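Local coordinates for protein protocatechuate decarboxylase (Klebsiella pneumoniae, PDB 5O3M) that decarboxylates 3,4-dihydroxybenzoate (protocatechuate) to catechol as a UbiD-type, prenylated-flavin-dependent enzyme, and in reverse carboxylates catechols in the para position, at residues P136-I141 against E266-V271; E282-G287 against A328-N333. All blocks are in the same frame, centred on the assembly; numbering follows the deposited sequence.

Interaction 1: residues P136-I141 against E266-V271; sequences PCQEQI and ELVQGV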
loop_
_atom_site.group_PDB
_atom_site.type_symbol
_atom_site.label_atom_id
_atom_site.label_comp_id
_atom_site.label_asym_id
_atom_site.label_seq_id
_atom_site.Cartn_x
_atom_site.Cartn_y
_atom_site.Cartn_z
ATOM N N PRO A 136 -34.632 -51.139 -15.421
ATOM C CA PRO A 136 -35.690 -50.339 -16.059
ATOM C C PRO A 136 -35.173 -49.373 -17.116
ATOM O O PRO A 136 -35.972 -48.869 -17.921
ATOM C CB PRO A 136 -36.323 -49.589 -14.881
ATOM C CG PRO A 136 -36.028 -50.455 -13.696
ATOM C CD PRO A 136 -34.669 -51.035 -13.952
ATOM N N CYS A 137 -33.867 -49.100 -17.146
ATOM C CA CYS A 137 -33.313 -48.197 -18.148
ATOM C C CYS A 137 -33.273 -48.808 -19.547
ATOM O O CYS A 137 -32.945 -48.097 -20.509
ATOM C CB CYS A 137 -31.912 -47.758 -17.730
ATOM S SG CYS A 137 -30.625 -48.976 -18.074
ATOM N N GLN A 138 -33.593 -50.098 -19.692
ATOM C CA GLN A 138 -33.617 -50.741 -21.001
ATOM C C GLN A 138 -35.008 -51.262 -21.344
ATOM O O GLN A 138 -35.141 -52.163 -22.174
ATOM C CB GLN A 138 -32.565 -51.854 -21.069
ATOM C CG GLN A 138 -31.163 -51.303 -20.773
ATOM C CD GLN A 138 -30.059 -52.340 -20.802
ATOM O OE1 GLN A 138 -30.307 -53.547 -20.780
ATOM N NE2 GLN A 138 -28.820 -51.864 -20.853
ATOM N N GLU A 139 -36.051 -50.695 -20.723
ATOM C CA GLU A 139 -37.419 -51.075 -21.066
ATOM C C GLU A 139 -37.748 -50.712 -22.510
ATOM O O GLU A 139 -38.551 -51.392 -23.157
ATOM C CB GLU A 139 -38.407 -50.416 -20.088
ATOM C CG GLU A 139 -38.501 -51.143 -18.735
ATOM C CD GLU A 139 -39.123 -50.301 -17.619
ATOM O OE1 GLU A 139 -39.578 -49.164 -17.884
ATOM O OE2 GLU A 139 -39.169 -50.794 -16.469
ATOM N N GLN A 140 -37.140 -49.649 -23.023
ATOM C CA GLN A 140 -37.190 -49.290 -24.431
ATOM C C GLN A 140 -35.767 -49.128 -24.941
ATOM O O GLN A 140 -34.905 -48.567 -24.250
ATOM C CB GLN A 140 -37.971 -47.997 -24.661
ATOM C CG GLN A 140 -39.363 -47.978 -24.065
ATOM C CD GLN A 140 -40.035 -46.638 -24.268
ATOM O OE1 GLN A 140 -40.543 -46.352 -25.345
ATOM N NE2 GLN A 140 -40.018 -45.797 -23.236
ATOM N N ILE A 141 -35.529 -49.618 -26.153
ATOM C CA ILE A 141 -34.211 -49.622 -26.777
ATOM C C ILE A 141 -34.352 -49.010 -28.168
ATOM O O ILE A 141 -35.164 -49.475 -28.977
ATOM C CB ILE A 141 -33.624 -51.044 -26.855
ATOM C CG1 ILE A 141 -33.343 -51.598 -25.452
ATOM C CG2 ILE A 141 -32.362 -51.069 -27.688
ATOM C CD1 ILE A 141 -33.163 -53.118 -25.428
ATOM N N GLU A 266 -27.065 -50.057 -8.836
ATOM C CA GLU A 266 -27.078 -51.193 -9.745
ATOM C C GLU A 266 -26.621 -50.771 -11.135
ATOM O O GLU A 266 -27.038 -49.723 -11.651
ATOM C CB GLU A 266 -28.467 -51.815 -9.788
ATOM C CG GLU A 266 -28.832 -52.447 -8.457
ATOM C CD GLU A 266 -30.306 -52.748 -8.344
ATOM O OE1 GLU A 266 -31.078 -52.282 -9.213
ATOM O OE2 GLU A 266 -30.691 -53.449 -7.387
ATOM N N LEU A 267 -25.736 -51.578 -11.715
ATOM C CA LEU A 267 -25.212 -51.361 -13.053
ATOM C C LEU A 267 -25.698 -52.477 -13.967
ATOM O O LEU A 267 -25.851 -53.626 -13.540
ATOM C CB LEU A 267 -23.679 -51.316 -13.049
ATOM C CG LEU A 267 -23.061 -50.207 -12.195
ATOM C CD1 LEU A 267 -21.579 -50.452 -11.959
ATOM C CD2 LEU A 267 -23.288 -48.847 -12.840
ATOM N N VAL A 268 -25.951 -52.129 -15.227
ATOM C CA VAL A 268 -26.361 -53.104 -16.224
ATOM C C VAL A 268 -25.460 -52.954 -17.438
ATOM O O VAL A 268 -25.031 -51.848 -17.776
ATOM C CB VAL A 268 -27.840 -52.933 -16.620
ATOM C CG1 VAL A 268 -28.071 -51.529 -17.195
ATOM C CG2 VAL A 268 -28.249 -54.030 -17.615
ATOM N N GLN A 269 -25.169 -54.082 -18.090
ATOM C CA GLN A 269 -24.330 -54.068 -19.281
ATOM C C GLN A 269 -25.022 -53.323 -20.416
ATOM O O GLN A 269 -26.241 -53.402 -20.584
ATOM C CB GLN A 269 -23.999 -55.495 -19.723
ATOM C CG GLN A 269 -23.009 -55.559 -20.873
ATOM C CD GLN A 269 -21.633 -55.099 -20.454
ATOM O OE1 GLN A 269 -21.291 -55.156 -19.279
ATOM N NE2 GLN A 269 -20.841 -54.639 -21.406
ATOM N N GLY A 270 -24.235 -52.597 -21.203
ATOM C CA GLY A 270 -24.797 -51.872 -22.320
ATOM C C GLY A 270 -25.279 -52.810 -23.410
ATOM O O GLY A 270 -24.726 -53.889 -23.629
ATOM N N VAL A 271 -26.335 -52.395 -24.108
ATOM C CA VAL A 271 -26.862 -53.292 -25.130
ATOM C C VAL A 271 -26.055 -53.185 -26.422
ATOM O O VAL A 271 -25.944 -54.162 -27.164
ATOM C CB VAL A 271 -28.363 -53.037 -25.368
ATOM C CG1 VAL A 271 -29.120 -53.125 -24.052
ATOM C CG2 VAL A 271 -28.589 -51.684 -26.031
HETATM O O HOH W 1 -28.249 -55.119 -21.036
#
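The amide of Q138 reaches across to the end of strand 266-269 and gives an N-H from NE2 to the backbone O of Q269 (3.0 Å, 164° at the hydrogen). That oxygen lies within 7° of the amide plane, while the donor stands 28° off the carbonyl plane of Q269. A water donates to Q138 OE1 (2.6 Å) and also to Q269 O (2.7 Å), so both ends of the amide are tied to one carbonyl. V271 runs antiparallel alongside the Q138 side chain, its CG1 3.5 Å from Q138 NE2, and V268 meets the amide with both methyls. V268 CG1 also packs on the sulfur of C137, 3.7 Å from SG. At the solvent-facing border, I141 CG2 and V271 CG2 touch loosely at 4.2 Å. Q138 is stretched out, with CD anti to CA, long enough to bring its amide to the far strand. Behind this layer, the carbonyl of C137 accepts a hydrogen bond from T330, and V271 N donates to E286 OE2. No backbone hydrogen bond joins 136-141 to 266-271; a glutamine amide and one water bridge them between valine methyls, and the two grips on Q269 O probably fix the rotation of the amide.

Interaction 2: residues E282-G287 against A328-N333; sequences EIVIEG and AVTMRN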
loop_
_atom_site.group_PDB
_atom_site.type_symbol
_atom_site.label_atom_id
_atom_site.label_comp_id
_atom_site.label_asym_id
_atom_site.label_seq_id
_atom_site.Cartn_x
_atom_site.Cartn_y
_atom_site.Cartn_z
ATOM N N GLU A 282 -33.220 -42.970 -15.977
ATOM C CA GLU A 282 -34.327 -42.639 -16.867
ATOM C C GLU A 282 -33.936 -42.848 -18.324
ATOM O O GLU A 282 -34.658 -43.506 -19.083
ATOM C CB GLU A 282 -34.781 -41.194 -16.639
ATOM C CG GLU A 282 -35.537 -40.947 -15.328
ATOM C CD GLU A 282 -36.906 -41.638 -15.269
ATOM O OE1 GLU A 282 -37.590 -41.759 -16.318
ATOM O OE2 GLU A 282 -37.297 -42.054 -14.158
ATOM N N ILE A 283 -32.789 -42.298 -18.728
ATOM C CA ILE A 283 -32.344 -42.274 -20.121
ATOM C C ILE A 283 -30.864 -42.642 -20.159
ATOM O O ILE A 283 -30.079 -42.164 -19.333
ATOM C CB ILE A 283 -32.579 -40.883 -20.762
ATOM C CG1 ILE A 283 -34.066 -40.518 -20.742
ATOM C CG2 ILE A 283 -32.009 -40.813 -22.193
ATOM C CD1 ILE A 283 -34.381 -39.207 -21.399
ATOM N N VAL A 284 -30.478 -43.482 -21.122
ATOM C CA VAL A 284 -29.076 -43.853 -21.329
ATOM C C VAL A 284 -28.714 -43.649 -22.797
ATOM O O VAL A 284 -29.322 -44.262 -23.680
ATOM C CB VAL A 284 -28.790 -45.306 -20.915
ATOM C CG1 VAL A 284 -27.344 -45.680 -21.246
ATOM C CG2 VAL A 284 -29.072 -45.494 -19.425
ATOM N N ILE A 285 -27.710 -42.820 -23.056
ATOM C CA ILE A 285 -27.120 -42.700 -24.388
ATOM C C ILE A 285 -25.849 -43.546 -24.427
ATOM O O ILE A 285 -24.894 -43.287 -23.682
ATOM C CB ILE A 285 -26.824 -41.235 -24.743
ATOM C CG1 ILE A 285 -28.104 -40.400 -24.681
ATOM C CG2 ILE A 285 -26.248 -41.145 -26.126
ATOM C CD1 ILE A 285 -27.863 -38.902 -24.511
ATOM N N GLU A 286 -25.847 -44.576 -25.271
ATOM C CA GLU A 286 -24.682 -45.428 -25.490
ATOM C C GLU A 286 -23.976 -44.968 -26.758
ATOM O O GLU A 286 -24.624 -44.740 -27.785
ATOM C CB GLU A 286 -25.084 -46.907 -25.610
ATOM C CG GLU A 286 -25.995 -47.416 -24.477
ATOM C CD GLU A 286 -26.201 -48.936 -24.491
ATOM O OE1 GLU A 286 -25.740 -49.598 -25.452
ATOM O OE2 GLU A 286 -26.826 -49.468 -23.535
ATOM N N GLY A 287 -22.659 -44.827 -26.684
ATOM C CA GLY A 287 -21.906 -44.438 -27.857
ATOM C C GLY A 287 -20.426 -44.688 -27.677
ATOM O O GLY A 287 -19.996 -45.369 -26.744
ATOM N N ALA A 328 -26.786 -46.315 -29.443
ATOM C CA ALA A 328 -28.116 -46.671 -28.967
ATOM C C ALA A 328 -28.579 -45.655 -27.928
ATOM O O ALA A 328 -27.763 -44.997 -27.276
ATOM C CB ALA A 328 -28.130 -48.086 -28.370
ATOM N N VAL A 329 -29.895 -45.530 -27.786
ATOM C CA VAL A 329 -30.508 -44.847 -26.650
ATOM C C VAL A 329 -31.497 -45.818 -26.024
ATOM O O VAL A 329 -32.401 -46.320 -26.706
ATOM C CB VAL A 329 -31.218 -43.540 -27.049
ATOM C CG1 VAL A 329 -31.859 -42.901 -25.811
ATOM C CG2 VAL A 329 -30.259 -42.570 -27.730
ATOM N N THR A 330 -31.315 -46.105 -24.742
ATOM C CA THR A 330 -32.287 -46.877 -23.987
ATOM C C THR A 330 -32.938 -45.960 -22.960
ATOM O O THR A 330 -32.358 -44.947 -22.552
ATOM C CB THR A 330 -31.640 -48.099 -23.309
ATOM O OG1 THR A 330 -30.923 -47.693 -22.137
ATOM C CG2 THR A 330 -30.678 -48.799 -24.262
ATOM N N MET A 331 -34.155 -46.298 -22.552
ATOM C CA MET A 331 -34.817 -45.450 -21.574
ATOM C C MET A 331 -35.937 -46.225 -20.894
ATOM O O MET A 331 -36.358 -47.284 -21.366
ATOM C CB MET A 331 -35.344 -44.171 -22.228
ATOM C CG MET A 331 -36.360 -44.394 -23.339
ATOM S SD MET A 331 -36.857 -42.841 -24.128
ATOM C CE MET A 331 -35.308 -42.304 -24.853
ATOM N N ARG A 332 -36.394 -45.690 -19.762
ATOM C CA ARG A 332 -37.568 -46.234 -19.092
ATOM C C ARG A 332 -38.841 -45.889 -19.866
ATOM O O ARG A 332 -38.890 -44.951 -20.673
ATOM C CB ARG A 332 -37.694 -45.693 -17.664
ATOM C CG ARG A 332 -36.532 -46.015 -16.750
ATOM C CD ARG A 332 -36.798 -45.550 -15.337
ATOM N NE ARG A 332 -37.870 -46.299 -14.699
ATOM C CZ ARG A 332 -37.970 -46.491 -13.386
ATOM N NH1 ARG A 332 -37.057 -45.996 -12.564
ATOM N NH2 ARG A 332 -38.973 -47.203 -12.894
ATOM N N ASN A 333 -39.882 -46.662 -19.608
ATOM C CA ASN A 333 -41.202 -46.246 -20.050
ATOM C C ASN A 333 -41.530 -44.888 -19.436
ATOM O O ASN A 333 -41.160 -44.610 -18.292
ATOM C CB ASN A 333 -42.228 -47.302 -19.656
ATOM C CG ASN A 333 -42.048 -48.612 -20.441
ATOM O OD1 ASN A 333 -42.069 -49.706 -19.871
ATOM N ND2 ASN A 333 -41.869 -48.493 -21.754
HETATM O O HOH W 2 -36.082 -43.456 -12.269
HETATM O O HOH W 3 -28.455 -49.046 -21.353
#
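Five backbone hydrogen bonds lace 282-287 to 328-333. V284 N gives to T330 O (2.8 Å) and T330 N to V284 O (2.9 Å), E286 and A328 do likewise, and R332 N to E282 O (2.9 Å) extends the ladder past the strand end. Between them I283-M331 and I285-V329 are non-hydrogen-bonded pairs. Apolar contacts gather on the face of I283, I285, V329 and M331: I283 CG2 lies 4.2 Å from V329 CG1, the two running alongside each other. On the face of V284, E286, A328 and T330 the links are polar. A water donates to E286 OE2 and to T330 OG1 (2.9 Å), which also hydrogen-bonds C137 O; S272 and V271 hold the E286 carboxylate. E282, bent at chi2 (-67°), lays its carboxylate over the aliphatic part of R332, OE2 3.7 Å from R332 CD. Carboxylate and guanidinium lie 8° from parallel, yet no R332 N-H points at E282 OE2, 4.3 Å from NH1: only charges attract. I336 N binds E282 OE1, R29 pairs with OE2 and D27 with R332. E282 and I283 both face M230, a classic beta bulge against strand 224-230 in the curled antiparallel sheet of the UbiD Rift-related domain.

How the interactions relate
Interaction 2 is a buried pairing of neighbouring strands within the antiparallel sheet, whereas interaction 1 is partly buried and lies alongside it, at the join to the small sheet holding strand 266-269. Their centres are about 7 Å apart and, besides the C137-T330 bond, they touch directly: Q140 NE2 probably bonds R332 O, and P136 O packs 3.1 Å from R332 CG. Segment 136-141 thus serves both, since strand 140-143 pairs with strand 323-331. Their chemistry differs accordingly. A backbone ladder holds 282-287 to 328-333, while 136-141 meets 266-271 through side chains and water. E286 connects them, its OE2 packing on G270 CA (3.4 Å).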